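PDB 4MX8: periplasmic binding protein from Xylanimonas cellulosilytica, which probably captures a solute outside the cell membrane, in the manner of iron-siderophore and related solute-binding proteins, and delivers it to an ABC transporter. Local coordinates for residues 241-246 and 274-279; 235-240 and 270-275; 94-99 and 120-125; 50-55 and 88-93. All coordinates share one frame; numbering follows the deposited sequence.

Two pairs of contacts lie on opposite sides of the chain's centre. Contacts 4 and 3 come first along the chain and sit by the parallel strands 49-51 and 108-111; contacts 2 and 1 follow, beside the mixed sheet that holds strands 246-251 and 284-287. Centres of contacts 3 and 4 are about 11 Å apart, and Phe-52 touches Ala-96 and Leu-122 across them. Contacts 1 and 2, about 8 Å apart between centres, share Asn-274, Arg-275 and helix 236-242. Between the pairs the centres are 40 to 47 Å apart, without touching, consistent with the two separate lobes of a TroA-like binding protein.

Contact 1: residues 241-246 and 274-279; sequences EHDPQW and NRTTAA
Asp-243 holds CG anti to its backbone N (chi1 -171°), while Thr-277 sets OG1 anti to its carbonyl carbon and beside its own N (chi1 -70°), so the carboxylate meets two donors of one residue at once. The motif is a helix N-terminus held by an acid from a distant loop: Thr-276 occupies the N-cap position of helix 277-280 but makes no capping bond with its side chain, and the carboxylate comes from the turn between helix 236-242 and strand 246-251 of the α/β fold. Asp-243 is where that turn leaves helix 236-242, with a positive phi.

The grip is forked. Thr-277 OG1 donates to Asp-243 OD1 at 2.5 Å, and Thr-277 N donates to Asp-243 OD2 at 2.7 Å with an N-H...O angle of 153°. Each oxygen uses its syn lone pair, and the two side chains cross at about a right angle. The helix end and its amide would be expected to favour the ionised carboxylate. An alanine in place of Asp-243 would remove both acceptors and would probably loosen the start of helix 277-280 against the turn.

Further along, Gln-245 bends at chi2 and brings its amide obliquely across the methyl of Thr-277, with OE1 and NE2 each 3.9 Å from Thr-277 CG2. Backbone carbonyls complete the packing round Ala-278: Pro-244 O lies 3.6 Å from Ala-278 CB. Gln-245 O, which also accepts a hydrogen bond from His-283 ND1, sits 3.6 Å from Ala-278 CA.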
loop_
_atom_site.group_PDB
_atom_site.type_symbol
_atom_site.label_atom_id
_atom_site.label_comp_id
_atom_site.label_asym_id
_atom_site.label_seq_id
_atom_site.Cartn_x
_atom_site.Cartn_y
_atom_site.Cartn_z
ATOM N N GLU A 241 21.069 -20.310 -3.304
ATOM C CA GLU A 241 21.278 -20.691 -4.699
ATOM C C GLU A 241 21.475 -19.490 -5.610
ATOM O O GLU A 241 22.521 -19.361 -6.248
ATOM C CB GLU A 241 20.111 -21.539 -5.212
ATOM C CG GLU A 241 20.017 -21.633 -6.730
ATOM C CD GLU A 241 19.162 -22.799 -7.196
ATOM O OE1 GLU A 241 18.281 -23.244 -6.426
ATOM O OE2 GLU A 241 19.380 -23.278 -8.333
ATOM N N HIS A 242 20.466 -18.622 -5.646
ATOM C CA HIS A 242 20.431 -17.464 -6.534
ATOM C C HIS A 242 21.174 -16.272 -5.955
ATOM O O HIS A 242 21.525 -15.336 -6.685
ATOM C CB HIS A 242 18.982 -17.090 -6.838
ATOM C CG HIS A 242 18.214 -18.201 -7.472
ATOM N ND1 HIS A 242 18.553 -18.731 -8.696
ATOM C CD2 HIS A 242 17.146 -18.910 -7.038
ATOM C CE1 HIS A 242 17.720 -19.711 -8.998
ATOM N NE2 HIS A 242 16.856 -19.841 -8.006
ATOM N N ASP A 243 21.398 -16.330 -4.643
ATOM C CA ASP A 243 22.239 -15.381 -3.910
ATOM C C ASP A 243 22.195 -13.936 -4.407
ATOM O O ASP A 243 23.109 -13.481 -5.091
ATOM C CB ASP A 243 23.680 -15.889 -3.851
ATOM C CG ASP A 243 24.547 -15.061 -2.927
ATOM O OD1 ASP A 243 25.729 -14.849 -3.274
ATOM O OD2 ASP A 243 24.042 -14.614 -1.864
ATOM N N PRO A 244 21.121 -13.219 -4.064
ATOM C CA PRO A 244 20.982 -11.816 -4.442
ATOM C C PRO A 244 21.937 -10.963 -3.628
ATOM O O PRO A 244 22.222 -11.310 -2.474
ATOM C CB PRO A 244 19.533 -11.491 -4.068
ATOM C CG PRO A 244 19.186 -12.456 -3.003
ATOM C CD PRO A 244 19.985 -13.701 -3.261
ATOM N N GLN A 245 22.428 -9.883 -4.234
ATOM C CA GLN A 245 23.322 -8.954 -3.566
ATOM C C GLN A 245 22.625 -8.205 -2.431
ATOM O O GLN A 245 23.213 -7.966 -1.382
ATOM C CB GLN A 245 23.892 -7.960 -4.577
ATOM C CG GLN A 245 24.943 -7.044 -3.986
ATOM C CD GLN A 245 26.239 -7.774 -3.736
ATOM O OE1 GLN A 245 26.560 -8.722 -4.448
ATOM N NE2 GLN A 245 26.990 -7.351 -2.717
ATOM N N TRP A 246 21.370 -7.825 -2.654
ATOM C CA TRP A 246 20.588 -7.136 -1.645
ATOM C C TRP A 246 19.313 -7.924 -1.410
ATOM O O TRP A 246 18.681 -8.390 -2.375
ATOM C CB TRP A 246 20.224 -5.754 -2.150
ATOM C CG TRP A 246 21.379 -4.906 -2.444
ATOM C CD1 TRP A 246 21.974 -4.725 -3.654
ATOM C CD2 TRP A 246 22.104 -4.110 -1.511
ATOM N NE1 TRP A 246 23.032 -3.856 -3.532
ATOM C CE2 TRP A 246 23.132 -3.467 -2.220
ATOM C CE3 TRP A 246 21.984 -3.877 -0.142
ATOM C CZ2 TRP A 246 24.037 -2.601 -1.604
ATOM C CZ3 TRP A 246 22.885 -3.022 0.470
ATOM C CH2 TRP A 246 23.899 -2.395 -0.261
ATOM N N ASN A 274 22.774 -17.214 6.657
ATOM C CA ASN A 274 23.991 -16.507 7.073
ATOM C C ASN A 274 25.189 -16.705 6.147
ATOM O O ASN A 274 26.202 -16.030 6.308
ATOM C CB ASN A 274 24.391 -16.858 8.503
ATOM C CG ASN A 274 23.366 -16.422 9.514
ATOM O OD1 ASN A 274 22.953 -17.207 10.358
ATOM N ND2 ASN A 274 22.947 -15.164 9.441
ATOM N N ARG A 275 25.070 -17.635 5.195
ATOM C CA ARG A 275 26.128 -17.932 4.225
ATOM C C ARG A 275 25.903 -17.121 2.957
ATOM O O ARG A 275 26.792 -16.947 2.128
ATOM C CB ARG A 275 26.132 -19.416 3.882
ATOM C CG ARG A 275 26.914 -20.272 4.847
ATOM C CD ARG A 275 26.966 -21.712 4.385
ATOM N NE ARG A 275 25.762 -22.470 4.719
ATOM C CZ ARG A 275 25.147 -23.294 3.876
ATOM N NH1 ARG A 275 25.618 -23.450 2.653
ATOM N NH2 ARG A 275 24.063 -23.958 4.249
ATOM N N THR A 276 24.678 -16.636 2.836
ATOM C CA THR A 276 24.220 -15.782 1.754
ATOM C C THR A 276 25.073 -14.511 1.634
ATOM O O THR A 276 25.543 -13.978 2.640
ATOM C CB THR A 276 22.741 -15.465 2.034
ATOM O OG1 THR A 276 21.919 -16.401 1.329
ATOM C CG2 THR A 276 22.362 -14.047 1.696
ATOM N N THR A 277 25.300 -14.037 0.407
ATOM C CA THR A 277 26.079 -12.811 0.218
ATOM C C THR A 277 25.413 -11.637 0.917
ATOM O O THR A 277 26.071 -10.890 1.653
ATOM C CB THR A 277 26.283 -12.447 -1.267
ATOM O OG1 THR A 277 27.168 -13.390 -1.878
ATOM C CG2 THR A 277 26.887 -11.059 -1.401
ATOM N N ALA A 278 24.108 -11.485 0.678
ATOM C CA ALA A 278 23.335 -10.420 1.300
ATOM C C ALA A 278 23.571 -10.349 2.814
ATOM O O ALA A 278 23.809 -9.281 3.364
ATOM C CB ALA A 278 21.861 -10.592 0.991
ATOM N N ALA A 279 23.528 -11.492 3.487
ATOM C CA ALA A 279 23.728 -11.504 4.926
ATOM C C ALA A 279 25.168 -11.160 5.319
ATOM O O ALA A 279 25.387 -10.344 6.209
ATOM C CB ALA A 279 23.311 -12.836 5.509
#

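Contact 2: residues 235-240 and 270-275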
loop_
_atom_site.group_PDB
_atom_site.type_symbol
_atom_site.label_atom_id
_atom_site.label_comp_id
_atom_site.label_asym_id
_atom_site.label_seq_id
_atom_site.Cartn_x
_atom_site.Cartn_y
_atom_site.Cartn_z
ATOM N N SER A 235 12.455 -21.820 -0.268
ATOM C CA SER A 235 13.234 -22.306 0.864
ATOM C C SER A 235 14.370 -21.340 1.162
ATOM O O SER A 235 14.644 -20.451 0.367
ATOM C CB SER A 235 13.804 -23.679 0.537
ATOM O OG SER A 235 14.560 -23.629 -0.661
ATOM N N PHE A 236 15.037 -21.506 2.302
ATOM C CA PHE A 236 16.241 -20.724 2.558
ATOM C C PHE A 236 17.292 -21.047 1.505
ATOM O O PHE A 236 18.052 -20.181 1.091
ATOM C CB PHE A 236 16.800 -20.998 3.950
ATOM C CG PHE A 236 15.870 -20.614 5.054
ATOM C CD1 PHE A 236 15.459 -19.301 5.205
ATOM C CD2 PHE A 236 15.413 -21.559 5.951
ATOM C CE1 PHE A 236 14.598 -18.944 6.235
ATOM C CE2 PHE A 236 14.561 -21.206 6.971
ATOM C CZ PHE A 236 14.152 -19.901 7.117
ATOM N N GLU A 237 17.316 -22.297 1.060
ATOM C CA GLU A 237 18.248 -22.724 0.022
ATOM C C GLU A 237 18.079 -21.953 -1.300
ATOM O O GLU A 237 19.038 -21.791 -2.055
ATOM C CB GLU A 237 18.130 -24.229 -0.211
ATOM C CG GLU A 237 18.609 -25.080 0.953
ATOM C CD GLU A 237 17.501 -25.412 1.933
ATOM O OE1 GLU A 237 17.670 -26.360 2.736
ATOM O OE2 GLU A 237 16.456 -24.726 1.899
ATOM N N PHE A 238 16.865 -21.482 -1.568
ATOM C CA PHE A 238 16.593 -20.638 -2.729
ATOM C C PHE A 238 17.434 -19.370 -2.655
ATOM O O PHE A 238 18.015 -18.947 -3.653
ATOM C CB PHE A 238 15.096 -20.289 -2.787
ATOM C CG PHE A 238 14.682 -19.483 -3.999
ATOM C CD1 PHE A 238 14.819 -18.094 -4.019
ATOM C CD2 PHE A 238 14.121 -20.110 -5.107
ATOM C CE1 PHE A 238 14.434 -17.344 -5.130
ATOM C CE2 PHE A 238 13.723 -19.365 -6.218
ATOM C CZ PHE A 238 13.884 -17.979 -6.223
ATOM N N LEU A 239 17.489 -18.760 -1.471
ATOM C CA LEU A 239 18.256 -17.530 -1.297
ATOM C C LEU A 239 19.704 -17.809 -1.618
ATOM O O LEU A 239 20.325 -17.082 -2.387
ATOM C CB LEU A 239 18.140 -16.996 0.123
ATOM C CG LEU A 239 16.743 -16.552 0.513
ATOM C CD1 LEU A 239 16.741 -16.039 1.932
ATOM C CD2 LEU A 239 16.279 -15.490 -0.442
ATOM N N LEU A 240 20.218 -18.889 -1.037
ATOM C CA LEU A 240 21.616 -19.266 -1.184
ATOM C C LEU A 240 21.975 -19.621 -2.618
ATOM O O LEU A 240 23.052 -19.279 -3.092
ATOM C CB LEU A 240 21.931 -20.448 -0.284
ATOM C CG LEU A 240 23.422 -20.672 -0.157
ATOM C CD1 LEU A 240 24.071 -19.421 0.391
ATOM C CD2 LEU A 240 23.652 -21.821 0.754
ATOM N N ASN A 270 19.572 -18.132 10.297
ATOM C CA ASN A 270 19.832 -19.564 10.208
ATOM C C ASN A 270 21.095 -19.887 9.402
ATOM O O ASN A 270 21.440 -19.157 8.480
ATOM C CB ASN A 270 18.620 -20.291 9.635
ATOM C CG ASN A 270 18.351 -19.929 8.205
ATOM O OD1 ASN A 270 18.992 -20.445 7.297
ATOM N ND2 ASN A 270 17.389 -19.048 7.990
ATOM N N GLU A 271 21.782 -20.970 9.763
ATOM C CA GLU A 271 23.040 -21.364 9.105
ATOM C C GLU A 271 23.095 -21.167 7.576
ATOM O O GLU A 271 24.151 -20.852 7.038
ATOM C CB GLU A 271 23.388 -22.814 9.449
ATOM C CG GLU A 271 23.911 -23.616 8.271
ATOM C CD GLU A 271 22.960 -24.705 7.813
ATOM O OE1 GLU A 271 22.169 -25.198 8.648
ATOM O OE2 GLU A 271 23.016 -25.078 6.618
ATOM N N ILE A 272 21.963 -21.351 6.896
ATOM C CA ILE A 272 21.888 -21.228 5.442
ATOM C C ILE A 272 21.907 -19.768 4.987
ATOM O O ILE A 272 22.773 -19.360 4.219
ATOM C CB ILE A 272 20.602 -21.872 4.895
ATOM C CG1 ILE A 272 20.484 -23.327 5.347
ATOM C CG2 ILE A 272 20.539 -21.761 3.383
ATOM C CD1 ILE A 272 19.290 -24.040 4.763
ATOM N N VAL A 273 20.939 -18.987 5.452
ATOM C CA VAL A 273 20.884 -17.571 5.127
ATOM C C VAL A 273 22.153 -16.831 5.550
ATOM O O VAL A 273 22.586 -15.924 4.863
ATOM C CB VAL A 273 19.609 -16.883 5.702
ATOM C CG1 VAL A 273 19.718 -15.368 5.624
ATOM C CG2 VAL A 273 18.362 -17.347 4.957
ATOM N N ASN A 274 22.774 -17.214 6.657
ATOM C CA ASN A 274 23.991 -16.507 7.073
ATOM C C ASN A 274 25.189 -16.705 6.147
ATOM O O ASN A 274 26.202 -16.030 6.308
ATOM C CB ASN A 274 24.391 -16.858 8.503
ATOM C CG ASN A 274 23.366 -16.422 9.514
ATOM O OD1 ASN A 274 22.953 -17.207 10.358
ATOM N ND2 ASN A 274 22.947 -15.164 9.441
ATOM N N ARG A 275 25.070 -17.635 5.195
ATOM C CA ARG A 275 26.128 -17.932 4.225
ATOM C C ARG A 275 25.903 -17.121 2.957
ATOM O O ARG A 275 26.792 -16.947 2.128
ATOM C CB ARG A 275 26.132 -19.416 3.882
ATOM C CG ARG A 275 26.914 -20.272 4.847
ATOM C CD ARG A 275 26.966 -21.712 4.385
ATOM N NE ARG A 275 25.762 -22.470 4.719
ATOM C CZ ARG A 275 25.147 -23.294 3.876
ATOM N NH1 ARG A 275 25.618 -23.450 2.653
ATOM N NH2 ARG A 275 24.063 -23.958 4.249
#
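Phe-236 starts at CB, which rests 3.9 Å from Ile-272 CG2, and with CG anti to the carbonyl carbon the ring swings out past Val-273. There CD1 lies 3.5 Å from Val-273 CG2. From CG to CZ the ring then runs beneath the amide of Asn-270, whose ND2 stands 3.2 Å above the plane of the Phe-236 ring, over its centre, with amide and ring planes 46° apart. An alanine here would take away the ring under that amide and would probably loosen the packing on Val-273.

Asn-270 is held in place by an Asx motif that opens the 3-10 turn 273-275: its OD1 accepts from Val-273 N at 3.1 Å, nearly straight at 171°, while ND2 donates to Val-267 O. The first turn and a half of helix 236-242 packs against this 3-10 turn. Leu-239 CD1 reaches Val-273 CG2 at 3.7 Å. Glu-237, bent at chi2, brings OE1 within 3.5 Å of Ile-272 CD1. Leu-240 CD2 approaches Arg-275 NH1 obliquely at 3.2 Å, and this guanidinium grips Glu-271 side-on, with NE on its backbone O and NH2 in a salt bridge to OE2 at 2.8 Å.

Contact 3: residues 94-99 and 120-125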
loop_
_atom_site.group_PDB
_atom_site.type_symbol
_atom_site.label_atom_id
_atom_site.label_comp_id
_atom_site.label_asym_id
_atom_site.label_seq_id
_atom_site.Cartn_x
_atom_site.Cartn_y
_atom_site.Cartn_z
ATOM N N PHE A 94 -12.319 -4.575 6.332
ATOM C CA PHE A 94 -13.031 -5.502 5.464
ATOM C C PHE A 94 -14.546 -5.364 5.550
ATOM O O PHE A 94 -15.275 -5.899 4.704
ATOM C CB PHE A 94 -12.730 -6.934 5.879
ATOM C CG PHE A 94 -11.324 -7.364 5.653
ATOM C CD1 PHE A 94 -10.864 -7.654 4.388
ATOM C CD2 PHE A 94 -10.474 -7.543 6.718
ATOM C CE1 PHE A 94 -9.558 -8.089 4.192
ATOM C CE2 PHE A 94 -9.170 -7.984 6.525
ATOM C CZ PHE A 94 -8.712 -8.257 5.267
ATOM N N GLU A 95 -15.023 -4.694 6.591
ATOM C CA GLU A 95 -16.427 -4.781 6.941
ATOM C C GLU A 95 -16.943 -3.473 7.507
ATOM O O GLU A 95 -16.256 -2.805 8.284
ATOM C CB GLU A 95 -16.611 -5.900 7.965
ATOM C CG GLU A 95 -18.029 -6.407 8.083
ATOM C CD GLU A 95 -18.138 -7.646 8.953
ATOM O OE1 GLU A 95 -17.130 -8.003 9.608
ATOM O OE2 GLU A 95 -19.237 -8.256 8.977
ATOM N N ALA A 96 -18.163 -3.106 7.134
ATOM C CA ALA A 96 -18.739 -1.841 7.583
ATOM C C ALA A 96 -19.869 -2.018 8.600
ATOM O O ALA A 96 -20.717 -2.896 8.447
ATOM C CB ALA A 96 -19.235 -1.051 6.379
ATOM N N ASP A 97 -19.868 -1.178 9.632
ATOM C CA ASP A 97 -20.995 -1.047 10.555
ATOM C C ASP A 97 -22.030 -0.100 9.918
ATOM O O ASP A 97 -22.091 1.085 10.249
ATOM C CB ASP A 97 -20.503 -0.504 11.910
ATOM C CG ASP A 97 -21.594 -0.488 12.983
ATOM O OD1 ASP A 97 -22.798 -0.542 12.639
ATOM O OD2 ASP A 97 -21.245 -0.390 14.186
ATOM N N LEU A 98 -22.835 -0.629 9.003
ATOM C CA LEU A 98 -23.774 0.189 8.239
ATOM C C LEU A 98 -24.830 0.907 9.089
ATOM O O LEU A 98 -25.342 1.946 8.673
ATOM C CB LEU A 98 -24.448 -0.629 7.133
ATOM C CG LEU A 98 -23.502 -1.186 6.074
ATOM C CD1 LEU A 98 -24.253 -2.064 5.125
ATOM C CD2 LEU A 98 -22.792 -0.086 5.289
ATOM N N ILE A 99 -25.170 0.370 10.262
ATOM C CA ILE A 99 -26.148 1.075 11.102
ATOM C C ILE A 99 -25.492 2.280 11.778
ATOM O O ILE A 99 -26.084 3.358 11.865
ATOM C CB ILE A 99 -26.923 0.171 12.134
ATOM C CG1 ILE A 99 -25.974 -0.618 13.027
ATOM C CG2 ILE A 99 -27.839 -0.794 11.433
ATOM C CD1 ILE A 99 -26.692 -1.599 13.937
ATOM N N ALA A 120 -21.034 -0.878 -2.816
ATOM C CA ALA A 120 -22.468 -0.737 -3.078
ATOM C C ALA A 120 -23.316 -0.465 -1.810
ATOM O O ALA A 120 -24.231 0.360 -1.836
ATOM C CB ALA A 120 -22.973 -1.922 -3.849
ATOM N N ASP A 121 -23.001 -1.143 -0.707
ATOM C CA ASP A 121 -23.724 -0.946 0.543
ATOM C C ASP A 121 -23.507 0.461 1.079
ATOM O O ASP A 121 -24.451 1.120 1.524
ATOM C CB ASP A 121 -23.267 -1.948 1.603
ATOM C CG ASP A 121 -23.845 -3.334 1.393
ATOM O OD1 ASP A 121 -24.687 -3.480 0.477
ATOM O OD2 ASP A 121 -23.459 -4.264 2.160
ATOM N N LEU A 122 -22.254 0.907 1.050
ATOM C CA LEU A 122 -21.914 2.233 1.540
ATOM C C LEU A 122 -22.563 3.325 0.695
ATOM O O LEU A 122 -23.144 4.270 1.231
ATOM C CB LEU A 122 -20.409 2.404 1.622
ATOM C CG LEU A 122 -19.857 1.570 2.781
ATOM C CD1 LEU A 122 -18.352 1.365 2.666
ATOM C CD2 LEU A 122 -20.189 2.244 4.091
ATOM N N ASN A 123 -22.504 3.172 -0.621
ATOM C CA ASN A 123 -23.086 4.158 -1.533
ATOM C C ASN A 123 -24.605 4.396 -1.338
ATOM O O ASN A 123 -25.130 5.435 -1.738
ATOM C CB ASN A 123 -22.756 3.770 -2.978
ATOM C CG ASN A 123 -22.993 4.902 -3.975
ATOM O OD1 ASN A 123 -22.603 6.052 -3.742
ATOM N ND2 ASN A 123 -23.630 4.569 -5.103
ATOM N N GLU A 124 -25.301 3.450 -0.704
ATOM C CA GLU A 124 -26.720 3.639 -0.351
ATOM C C GLU A 124 -26.908 4.638 0.787
ATOM O O GLU A 124 -28.017 5.140 0.989
ATOM C CB GLU A 124 -27.392 2.313 0.041
ATOM C CG GLU A 124 -27.844 1.443 -1.128
ATOM C CD GLU A 124 -28.991 2.066 -1.920
ATOM O OE1 GLU A 124 -30.087 2.261 -1.340
ATOM O OE2 GLU A 124 -28.791 2.359 -3.125
ATOM N N ILE A 125 -25.823 4.913 1.519
ATOM C CA ILE A 125 -25.837 5.786 2.696
ATOM C C ILE A 125 -25.364 7.204 2.362
ATOM O O ILE A 125 -25.965 8.194 2.799
ATOM C CB ILE A 125 -24.921 5.234 3.776
ATOM C CG1 ILE A 125 -25.363 3.845 4.180
ATOM C CG2 ILE A 125 -24.907 6.122 4.994
ATOM C CD1 ILE A 125 -24.361 3.183 5.116
#
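Leu-98 lays its forked tip across the end of helix 119-123, overlapping Asp-121, Leu-122 and Ile-125. With CG anti to the carbonyl carbon (chi1 -62°) and the chain extended at chi2 (175°), the two methyls part company. CD1 goes to the methylene of Asp-121, with Leu-98 CD1 3.7 Å from Asp-121 CB, and the two side chains cross at about a right angle. Leu-98 CD2 turns to the apolar side, lying 3.7 Å from Leu-122 CD2 and meeting Ile-125 CD1 at 3.6 Å. Ala-96 adds a weaker touch from the preceding loop, its CB 4.1 Å from Leu-122 CD2.

Leu-122 CD2 is therefore shared between Ala-96 and Leu-98. Behind it, the buried Leu-122 continues onto Phe-52, Ile-101, Ile-109 and Val-111, so the contact forms the outer margin of a larger hydrophobic cluster.

In the fold this joins the start of helix 98-104 to helix 119-123, the helix of a β-α-β unit that connects the neighbouring parallel strands 108-111 and 128-130. Leu-98 is placed by the turn before it. Asp-97 is the centre of an inverse gamma turn and the N-cap of helix 98-104, where its OD1 accepts from Ala-100 N, and this starts the helix at Leu-98, whose tip reaches the partners.

Between the two segments the touching atoms are almost all methyl and methylene carbons; the carboxylate of Asp-121 merely runs beside one of them, OD2 3.8 Å from Leu-98 CD1. The chemistry is thus dispersive and non-directional, so shape fit and exclusion of water probably govern how the two segments meet.

Contact 4: residues 50-55 and 88-93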
loop_
_atom_site.group_PDB
_atom_site.type_symbol
_atom_site.label_atom_id
_atom_site.label_comp_id
_atom_site.label_asym_id
_atom_site.label_seq_id
_atom_site.Cartn_x
_atom_site.Cartn_y
_atom_site.Cartn_z
ATOM N N VAL A 50 -15.895 9.529 5.823
ATOM C CA VAL A 50 -15.620 8.227 6.419
ATOM C C VAL A 50 -14.709 7.463 5.466
ATOM O O VAL A 50 -15.015 7.342 4.283
ATOM C CB VAL A 50 -16.913 7.452 6.667
ATOM C CG1 VAL A 50 -16.610 6.084 7.202
ATOM C CG2 VAL A 50 -17.766 8.208 7.653
ATOM N N VAL A 51 -13.581 6.968 5.972
ATOM C CA VAL A 51 -12.578 6.332 5.119
ATOM C C VAL A 51 -12.228 4.922 5.614
ATOM O O VAL A 51 -11.859 4.752 6.776
ATOM C CB VAL A 51 -11.287 7.182 5.075
ATOM C CG1 VAL A 51 -10.171 6.453 4.329
ATOM C CG2 VAL A 51 -11.555 8.524 4.444
ATOM N N PHE A 52 -12.332 3.926 4.737
ATOM C CA PHE A 52 -11.931 2.560 5.079
ATOM C C PHE A 52 -10.544 2.159 4.553
ATOM O O PHE A 52 -9.949 1.203 5.042
ATOM C CB PHE A 52 -12.955 1.539 4.559
ATOM C CG PHE A 52 -14.255 1.515 5.326
ATOM C CD1 PHE A 52 -14.452 0.622 6.361
ATOM C CD2 PHE A 52 -15.293 2.375 4.990
ATOM C CE1 PHE A 52 -15.669 0.593 7.059
ATOM C CE2 PHE A 52 -16.510 2.348 5.682
ATOM C CZ PHE A 52 -16.695 1.458 6.716
ATOM N N ASP A 53 -10.056 2.862 3.534
ATOM C CA ASP A 53 -8.769 2.555 2.885
ATOM C C ASP A 53 -7.685 3.472 3.467
ATOM O O ASP A 53 -7.720 4.692 3.270
ATOM C CB ASP A 53 -8.896 2.732 1.360
ATOM C CG ASP A 53 -7.564 2.567 0.615
ATOM O OD1 ASP A 53 -6.850 1.562 0.854
ATOM O OD2 ASP A 53 -7.239 3.442 -0.237
HETATM N N MSE A 54 -6.741 2.889 4.203
HETATM C CA MSE A 54 -5.735 3.681 4.916
HETATM C C MSE A 54 -4.935 4.605 3.991
HETATM O O MSE A 54 -4.436 5.649 4.414
HETATM C CB MSE A 54 -4.802 2.778 5.742
HETATM C CG MSE A 54 -5.476 1.981 6.873
HETATM SE SE MSE A 54 -6.581 3.044 8.073
HETATM C CE MSE A 54 -8.254 3.094 7.104
ATOM N N ALA A 55 -4.830 4.232 2.721
ATOM C CA ALA A 55 -4.048 5.046 1.821
ATOM C C ALA A 55 -4.822 6.307 1.469
ATOM O O ALA A 55 -4.236 7.384 1.324
ATOM C CB ALA A 55 -3.682 4.274 0.606
ATOM N N PHE A 88 -15.516 8.316 14.884
ATOM C CA PHE A 88 -16.298 7.161 15.285
ATOM C C PHE A 88 -15.793 5.923 14.549
ATOM O O PHE A 88 -15.208 6.034 13.461
ATOM C CB PHE A 88 -17.794 7.401 15.029
ATOM C CG PHE A 88 -18.183 7.374 13.573
ATOM C CD1 PHE A 88 -18.612 6.191 12.975
ATOM C CD2 PHE A 88 -18.118 8.523 12.796
ATOM C CE1 PHE A 88 -18.964 6.155 11.637
ATOM C CE2 PHE A 88 -18.461 8.494 11.456
ATOM C CZ PHE A 88 -18.896 7.310 10.881
ATOM N N ASN A 89 -16.013 4.747 15.140
ATOM C CA ASN A 89 -15.541 3.507 14.526
ATOM C C ASN A 89 -16.515 3.003 13.447
ATOM O O ASN A 89 -17.667 2.685 13.739
ATOM C CB ASN A 89 -15.256 2.448 15.604
ATOM C CG ASN A 89 -14.713 1.160 15.028
ATOM O OD1 ASN A 89 -13.495 0.917 15.027
ATOM N ND2 ASN A 89 -15.620 0.304 14.543
ATOM N N ALA A 90 -16.041 2.928 12.206
ATOM C CA ALA A 90 -16.907 2.608 11.063
ATOM C C ALA A 90 -16.980 1.129 10.745
ATOM O O ALA A 90 -17.785 0.716 9.912
ATOM C CB ALA A 90 -16.451 3.360 9.827
ATOM N N GLY A 91 -16.125 0.337 11.382
ATOM C CA GLY A 91 -16.037 -1.077 11.054
ATOM C C GLY A 91 -14.625 -1.613 11.174
ATOM O O GLY A 91 -13.942 -1.336 12.161
ATOM N N THR A 92 -14.202 -2.395 10.181
ATOM C CA THR A 92 -12.812 -2.848 10.066
ATOM C C THR A 92 -12.374 -2.640 8.621
ATOM O O THR A 92 -13.128 -2.086 7.828
ATOM C CB THR A 92 -12.668 -4.324 10.370
ATOM O OG1 THR A 92 -13.315 -5.055 9.324
ATOM C CG2 THR A 92 -13.285 -4.668 11.723
ATOM N N LEU A 93 -11.176 -3.101 8.271
ATOM C CA LEU A 93 -10.655 -2.900 6.917
ATOM C C LEU A 93 -11.479 -3.648 5.871
ATOM O O LEU A 93 -11.350 -3.385 4.683
ATOM C CB LEU A 93 -9.208 -3.372 6.824
ATOM C CG LEU A 93 -8.190 -2.610 7.673
ATOM C CD1 LEU A 93 -6.811 -3.237 7.562
ATOM C CD2 LEU A 93 -8.173 -1.154 7.248
HETATM O O HOH W 1 -9.985 -1.176 3.508
#
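Residues 50-54 and 88-93 run at 43° to each other, end to end, and converge from 7.4 Å between Val-50 CA and Ala-90 CA to 5.9 Å between Phe-52 CA and Leu-93 CA. Side chains fill the wider end. Val-50 divides its methyls, CG2 lying 3.5 Å from Phe-88 CZ and CG1 3.8 Å from Ala-90 CB, with the Val-50 and Phe-88 side chains crossing at about a right angle.

Phe-52 points its ring edge into the loop 90-92. The carbonyl oxygen of Thr-92 lies in the ring plane, 3.4 Å from Phe-52 CD1, and that of Ala-90 sits near the plane at the same edge, 3.5 Å from Phe-52 CZ. Carbonyl oxygens thus face the weakly positive C-H rim. Gly-91 between them adopts phi/psi 145/-135°, a region where a side chain would collide with the preceding carbonyl, and this lets the loop turn round the ring.

Where the two backbones come nearest, Leu-93 CD2 packs 3.7 Å from Phe-52 O and also reaches CG of Met-54, a selenomethionine. A water lies 2.8 Å from Phe-52 O and within hydrogen-bonding distance of Leu-93 O as well, and can bridge the two backbones.

Strand 67-70 runs between the two segments' strands, bonding through Gly-69 to Val-51 and through Ala-68 to Phe-88, while strand 108-111 pairs with the far side of strand 49-51. Ile-101 of helix 98-104 covers Phe-52, Phe-88 and Ala-90, and Met-54, at the start of helix 54-62, touches Val-295 of helix 289-295.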